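Local coordinates for glutathione synthetase-like effector 30 (Gpa-GSS30-apo) (Globodera pallida, PDB 5OET), which probably acts as a secreted effector of a plant-parasitic nematode, built on the ATP-grasp fold of eukaryotic glutathione synthetases, at residues V107-L113 / M373-I377; L144-L148 / Y341-L345. All coordinates share one frame; numbering follows the deposited sequence.

Contact 1: V107-L113 / M373-I377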
loop_
_atom_site.group_PDB
_atom_site.type_symbol
_atom_site.label_atom_id
_atom_site.label_comp_id
_atom_site.label_asym_id
_atom_site.label_seq_id
_atom_site.Cartn_x
_atom_site.Cartn_y
_atom_site.Cartn_z
ATOM N N VAL A 107 22.204 21.561 -7.268
ATOM C CA VAL A 107 23.515 21.447 -6.624
ATOM C C VAL A 107 23.845 20.001 -6.200
ATOM O O VAL A 107 24.984 19.704 -5.793
ATOM C CB VAL A 107 23.640 22.448 -5.446
ATOM C CG1 VAL A 107 22.903 21.972 -4.195
ATOM C CG2 VAL A 107 25.095 22.747 -5.150
ATOM N N GLN A 108 22.863 19.100 -6.320
ATOM C CA GLN A 108 23.023 17.719 -5.860
ATOM C C GLN A 108 24.157 16.998 -6.559
ATOM O O GLN A 108 24.930 16.321 -5.908
ATOM C CB GLN A 108 21.718 16.911 -6.005
ATOM C CG GLN A 108 21.688 15.632 -5.167
ATOM C CD GLN A 108 21.929 15.874 -3.668
ATOM O OE1 GLN A 108 22.377 14.978 -2.957
ATOM N NE2 GLN A 108 21.632 17.095 -3.183
ATOM N N LYS A 109 24.275 17.159 -7.872
ATOM C CA LYS A 109 25.402 16.573 -8.620
ATOM C C LYS A 109 26.759 17.004 -8.009
ATOM O O LYS A 109 27.620 16.169 -7.713
ATOM C CB LYS A 109 25.307 16.964 -10.099
ATOM C CG LYS A 109 26.169 16.158 -11.050
ATOM C CD LYS A 109 26.371 16.907 -12.368
ATOM C CE LYS A 109 27.461 16.285 -13.234
ATOM N NZ LYS A 109 27.055 14.961 -13.802
ATOM N N ALA A 110 26.915 18.308 -7.790
ATOM C CA ALA A 110 28.108 18.869 -7.140
ATOM C C ALA A 110 28.330 18.320 -5.736
ATOM O O ALA A 110 29.460 18.057 -5.318
ATOM C CB ALA A 110 27.989 20.382 -7.068
ATOM N N MET A 111 27.243 18.176 -5.003
ATOM C CA MET A 111 27.304 17.730 -3.619
ATOM C C MET A 111 27.785 16.264 -3.510
ATOM O O MET A 111 28.613 15.934 -2.653
ATOM C CB MET A 111 25.944 17.907 -2.950
ATOM C CG MET A 111 26.066 18.261 -1.486
ATOM S SD MET A 111 26.291 20.028 -1.274
ATOM C CE MET A 111 27.315 20.010 0.222
ATOM N N LEU A 112 27.293 15.392 -4.391
ATOM C CA LEU A 112 27.806 14.020 -4.454
ATOM C C LEU A 112 29.284 14.008 -4.848
ATOM O O LEU A 112 30.089 13.353 -4.207
ATOM C CB LEU A 112 26.996 13.173 -5.434
ATOM C CG LEU A 112 25.516 12.940 -5.130
ATOM C CD1 LEU A 112 24.823 12.218 -6.277
ATOM C CD2 LEU A 112 25.373 12.157 -3.849
ATOM N N LEU A 113 29.645 14.757 -5.877
ATOM C CA LEU A 113 31.035 14.787 -6.315
ATOM C C LEU A 113 32.017 15.230 -5.241
ATOM O O LEU A 113 33.083 14.685 -5.154
ATOM C CB LEU A 113 31.208 15.647 -7.579
ATOM C CG LEU A 113 30.725 15.062 -8.910
ATOM C CD1 LEU A 113 31.157 15.959 -10.059
ATOM C CD2 LEU A 113 31.252 13.644 -9.119
ATOM N N MET A 373 30.660 24.291 -9.865
ATOM C CA MET A 373 30.088 23.460 -8.836
ATOM C C MET A 373 30.488 23.925 -7.431
ATOM O O MET A 373 29.675 23.907 -6.505
ATOM C CB MET A 373 30.501 22.006 -9.110
ATOM C CG MET A 373 30.145 21.528 -10.525
ATOM S SD MET A 373 29.728 19.789 -10.816
ATOM C CE MET A 373 30.190 19.717 -12.557
ATOM N N ALA A 374 31.724 24.368 -7.271
ATOM C CA ALA A 374 32.208 24.887 -5.980
ATOM C C ALA A 374 31.433 26.105 -5.459
ATOM O O ALA A 374 31.154 26.174 -4.272
ATOM C CB ALA A 374 33.694 25.229 -6.055
ATOM N N GLU A 375 31.096 27.058 -6.335
ATOM C CA GLU A 375 30.394 28.294 -5.923
ATOM C C GLU A 375 28.939 28.021 -5.551
ATOM O O GLU A 375 28.443 28.533 -4.550
ATOM C CB GLU A 375 30.480 29.370 -7.005
ATOM C CG GLU A 375 31.906 29.843 -7.261
ATOM C CD GLU A 375 31.999 31.117 -8.101
ATOM O OE1 GLU A 375 30.985 31.500 -8.743
ATOM O OE2 GLU A 375 33.098 31.748 -8.123
ATOM N N ALA A 376 28.277 27.203 -6.363
ATOM C CA ALA A 376 26.953 26.645 -6.049
ATOM C C ALA A 376 26.894 26.051 -4.661
ATOM O O ALA A 376 25.942 26.313 -3.929
ATOM C CB ALA A 376 26.557 25.588 -7.066
ATOM N N ILE A 377 27.898 25.247 -4.312
ATOM C CA ILE A 377 28.037 24.690 -2.959
ATOM C C ILE A 377 28.259 25.774 -1.896
ATOM O O ILE A 377 27.652 25.701 -0.838
ATOM C CB ILE A 377 29.174 23.650 -2.868
ATOM C CG1 ILE A 377 28.789 22.400 -3.649
ATOM C CG2 ILE A 377 29.451 23.249 -1.422
ATOM C CD1 ILE A 377 29.892 21.369 -3.751
#

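Contact 2: L144-L148 / Y341-L345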
loop_
_atom_site.group_PDB
_atom_site.type_symbol
_atom_site.label_atom_id
_atom_site.label_comp_id
_atom_site.label_asym_id
_atom_site.label_seq_id
_atom_site.Cartn_x
_atom_site.Cartn_y
_atom_site.Cartn_z
ATOM N N LEU A 144 36.617 4.022 14.240
ATOM C CA LEU A 144 36.496 3.881 12.780
ATOM C C LEU A 144 37.840 3.962 12.059
ATOM O O LEU A 144 38.099 3.181 11.138
ATOM C CB LEU A 144 35.543 4.941 12.209
ATOM C CG LEU A 144 35.224 4.881 10.710
ATOM C CD1 LEU A 144 34.664 3.514 10.298
ATOM C CD2 LEU A 144 34.252 6.003 10.350
ATOM N N VAL A 145 38.685 4.905 12.463
ATOM C CA VAL A 145 40.043 5.007 11.900
ATOM C C VAL A 145 40.846 3.727 12.162
ATOM O O VAL A 145 41.441 3.185 11.244
ATOM C CB VAL A 145 40.799 6.250 12.435
ATOM C CG1 VAL A 145 42.300 6.179 12.146
ATOM C CG2 VAL A 145 40.204 7.514 11.833
ATOM N N LYS A 146 40.855 3.267 13.413
ATOM C CA LYS A 146 41.505 2.000 13.809
ATOM C C LYS A 146 41.147 0.863 12.834
ATOM O O LYS A 146 42.027 0.144 12.384
ATOM C CB LYS A 146 41.136 1.666 15.274
ATOM C CG LYS A 146 41.276 0.224 15.757
ATOM C CD LYS A 146 42.701 -0.304 15.726
ATOM C CE LYS A 146 42.700 -1.813 16.003
ATOM N NZ LYS A 146 44.058 -2.442 16.037
ATOM N N ARG A 147 39.865 0.737 12.495
ATOM C CA ARG A 147 39.393 -0.291 11.563
ATOM C C ARG A 147 39.927 -0.098 10.137
ATOM O O ARG A 147 40.599 -0.979 9.604
ATOM C CB ARG A 147 37.870 -0.309 11.516
ATOM C CG ARG A 147 37.197 -0.689 12.818
ATOM C CD ARG A 147 37.036 -2.188 12.944
ATOM N NE ARG A 147 36.170 -2.505 14.076
ATOM C CZ ARG A 147 35.722 -3.721 14.381
ATOM N NH1 ARG A 147 36.059 -4.786 13.651
ATOM N NH2 ARG A 147 34.919 -3.871 15.429
ATOM N N LEU A 148 39.632 1.053 9.534
ATOM C CA LEU A 148 40.057 1.373 8.155
ATOM C C LEU A 148 41.567 1.165 7.922
ATOM O O LEU A 148 41.992 0.799 6.825
ATOM C CB LEU A 148 39.656 2.817 7.800
ATOM C CG LEU A 148 38.283 3.086 7.172
ATOM C CD1 LEU A 148 37.175 2.282 7.810
ATOM C CD2 LEU A 148 37.944 4.559 7.258
ATOM N N TYR A 341 32.533 1.876 4.417
ATOM C CA TYR A 341 32.633 2.551 5.714
ATOM C C TYR A 341 33.358 3.888 5.692
ATOM O O TYR A 341 32.989 4.782 6.446
ATOM C CB TYR A 341 33.226 1.631 6.798
ATOM C CG TYR A 341 32.172 1.117 7.728
ATOM C CD1 TYR A 341 31.662 1.936 8.724
ATOM C CD2 TYR A 341 31.639 -0.173 7.590
ATOM C CE1 TYR A 341 30.661 1.489 9.578
ATOM C CE2 TYR A 341 30.647 -0.640 8.448
ATOM C CZ TYR A 341 30.161 0.205 9.442
ATOM O OH TYR A 341 29.178 -0.208 10.315
ATOM N N ILE A 342 34.352 4.037 4.814
ATOM C CA ILE A 342 35.082 5.312 4.637
ATOM C C ILE A 342 34.163 6.534 4.505
ATOM O O ILE A 342 34.520 7.634 4.946
ATOM C CB ILE A 342 36.075 5.246 3.443
ATOM C CG1 ILE A 342 36.966 6.483 3.375
ATOM C CG2 ILE A 342 35.358 5.099 2.109
ATOM C CD1 ILE A 342 37.851 6.669 4.576
ATOM N N PHE A 343 32.974 6.330 3.932
ATOM C CA PHE A 343 32.024 7.424 3.729
ATOM C C PHE A 343 31.414 7.917 5.023
ATOM O O PHE A 343 31.032 9.088 5.102
ATOM C CB PHE A 343 30.927 7.019 2.754
ATOM C CG PHE A 343 31.363 7.046 1.329
ATOM C CD1 PHE A 343 32.201 6.078 0.840
ATOM C CD2 PHE A 343 30.955 8.045 0.491
ATOM C CE1 PHE A 343 32.611 6.088 -0.477
ATOM C CE2 PHE A 343 31.354 8.063 -0.826
ATOM C CZ PHE A 343 32.193 7.086 -1.312
ATOM N N ALA A 344 31.328 7.049 6.030
ATOM C CA ALA A 344 30.898 7.472 7.363
ATOM C C ALA A 344 31.838 8.516 7.974
ATOM O O ALA A 344 31.378 9.400 8.699
ATOM C CB ALA A 344 30.780 6.280 8.296
ATOM N N LEU A 345 33.136 8.403 7.687
ATOM C CA LEU A 345 34.125 9.396 8.108
ATOM C C LEU A 345 33.961 10.743 7.346
ATOM O O LEU A 345 34.109 11.820 7.925
ATOM C CB LEU A 345 35.544 8.823 7.935
ATOM C CG LEU A 345 36.718 9.567 8.571
ATOM C CD1 LEU A 345 36.557 9.703 10.072
ATOM C CD2 LEU A 345 38.020 8.850 8.253
#

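Contact 1: V107-L113 / M373-I377
Helix 98-119 meets the start of helix 373-380 through Val107, Ala110, Met373 and Ile377, a helix-on-helix crossing in which the short axes pass 9.1 Å apart at -101°. Ala110 sits at the middle: its CB lies 3.6 Å from Met373 CB, and the small methyl lets the two backbones come close, CA to CA 5.3 Å. Ile377 reaches over the same alanine from the next turn. Its CG1 is directed opposite the carbonyl carbon (chi1 -69°) and the chain runs on extended, which carries CD1 to 3.7 Å from Ala110 O, with Ala110 CB also beside it. One turn earlier, Val107 sets CG2 against Ala376 and Ile377, 3.7 Å from Ala376 CB and 4.0 Å from Ile377 CG1. Met373 bends at chi2 to lay SD over Ala110, 4.2 Å from Leu113 CD1. The edge beyond is more open, where the exposed Lys109 leans toward Phe493 in a cation-pi contact. On other sides, Gln108 and Leu112 rest on strands 160-173 and 469-484. Helix 98-119 therefore lies between the large mixed sheet and helix 373-380, a helix-on-sheet layering consistent with the alpha+beta ATP-grasp fold.

Contact 2: L144-L148 / Y341-L345
Leu144 and Leu148, one turn apart on helix 141-150, face the short helical turn at 341-345. The close-packed part is a row of apolar branches. Leu148 puts CD2 3.4 Å from Ile342 CD1, the two side chains meeting at about a right angle, while its other methyl, CD1, turns to Tyr341 CB at 4.1 Å. Leu144 divides its branches in the same way. With CG opposite the backbone N (chi1 -176°), the side chain projects toward 341-345: CD1 reaches Tyr341 CD1 at 3.7 Å, approaching the ring obliquely, and CD2 comes to 3.9 Å from Leu345 CB and 3.8 Å from Leu345 N. The forked leucine thus straddles the start and the end of the turn. Packing slackens toward Val145, whose CG2 stays 4.4 Å from Leu345 CD2, and on the solvent side, where the exposed Ala344 offers CB to Leu144 CD2 at 4.0 Å. The side chains meet one another through apolar atoms alone; the polar ties are made beyond the pair. Asp331 receives a hydrogen bond from Tyr341 N, and Arg147 forms a salt bridge with Asp325. Helix 325-331 flanks one side, its Phe328 stacking on the Tyr341 ring and touching both leucines. Tyr122 of helix 122-127 borders Val145, Leu148 and Ile342, and Phe343 turns away to Phe116 of helix 98-119 and Phe163 of strand 160-173, so that the turn is wedged between these helices and the large sheet.

Contact 2 is nested along the chain inside the loop closed by contact 1; their centres lie 24 Å apart, and their nearest atoms about 6 Å, without touching. Helix 98-119 connects them: it supplies 107-113 to contact 1, and farther along the same helix Phe116 and Ser119 receive Phe343 of contact 2. Contact 1 is mostly buried, contact 2 nearer the surface. Strand 160-173 borders both, and the disulfide Cys164-Cys480 ties it to strand 469-484 beside contact 1. The magnesium ion is held by His406 and Glu426, which belong to neither contact. Neither contact supplies a ligand to the ion, and both join helices of the scaffold.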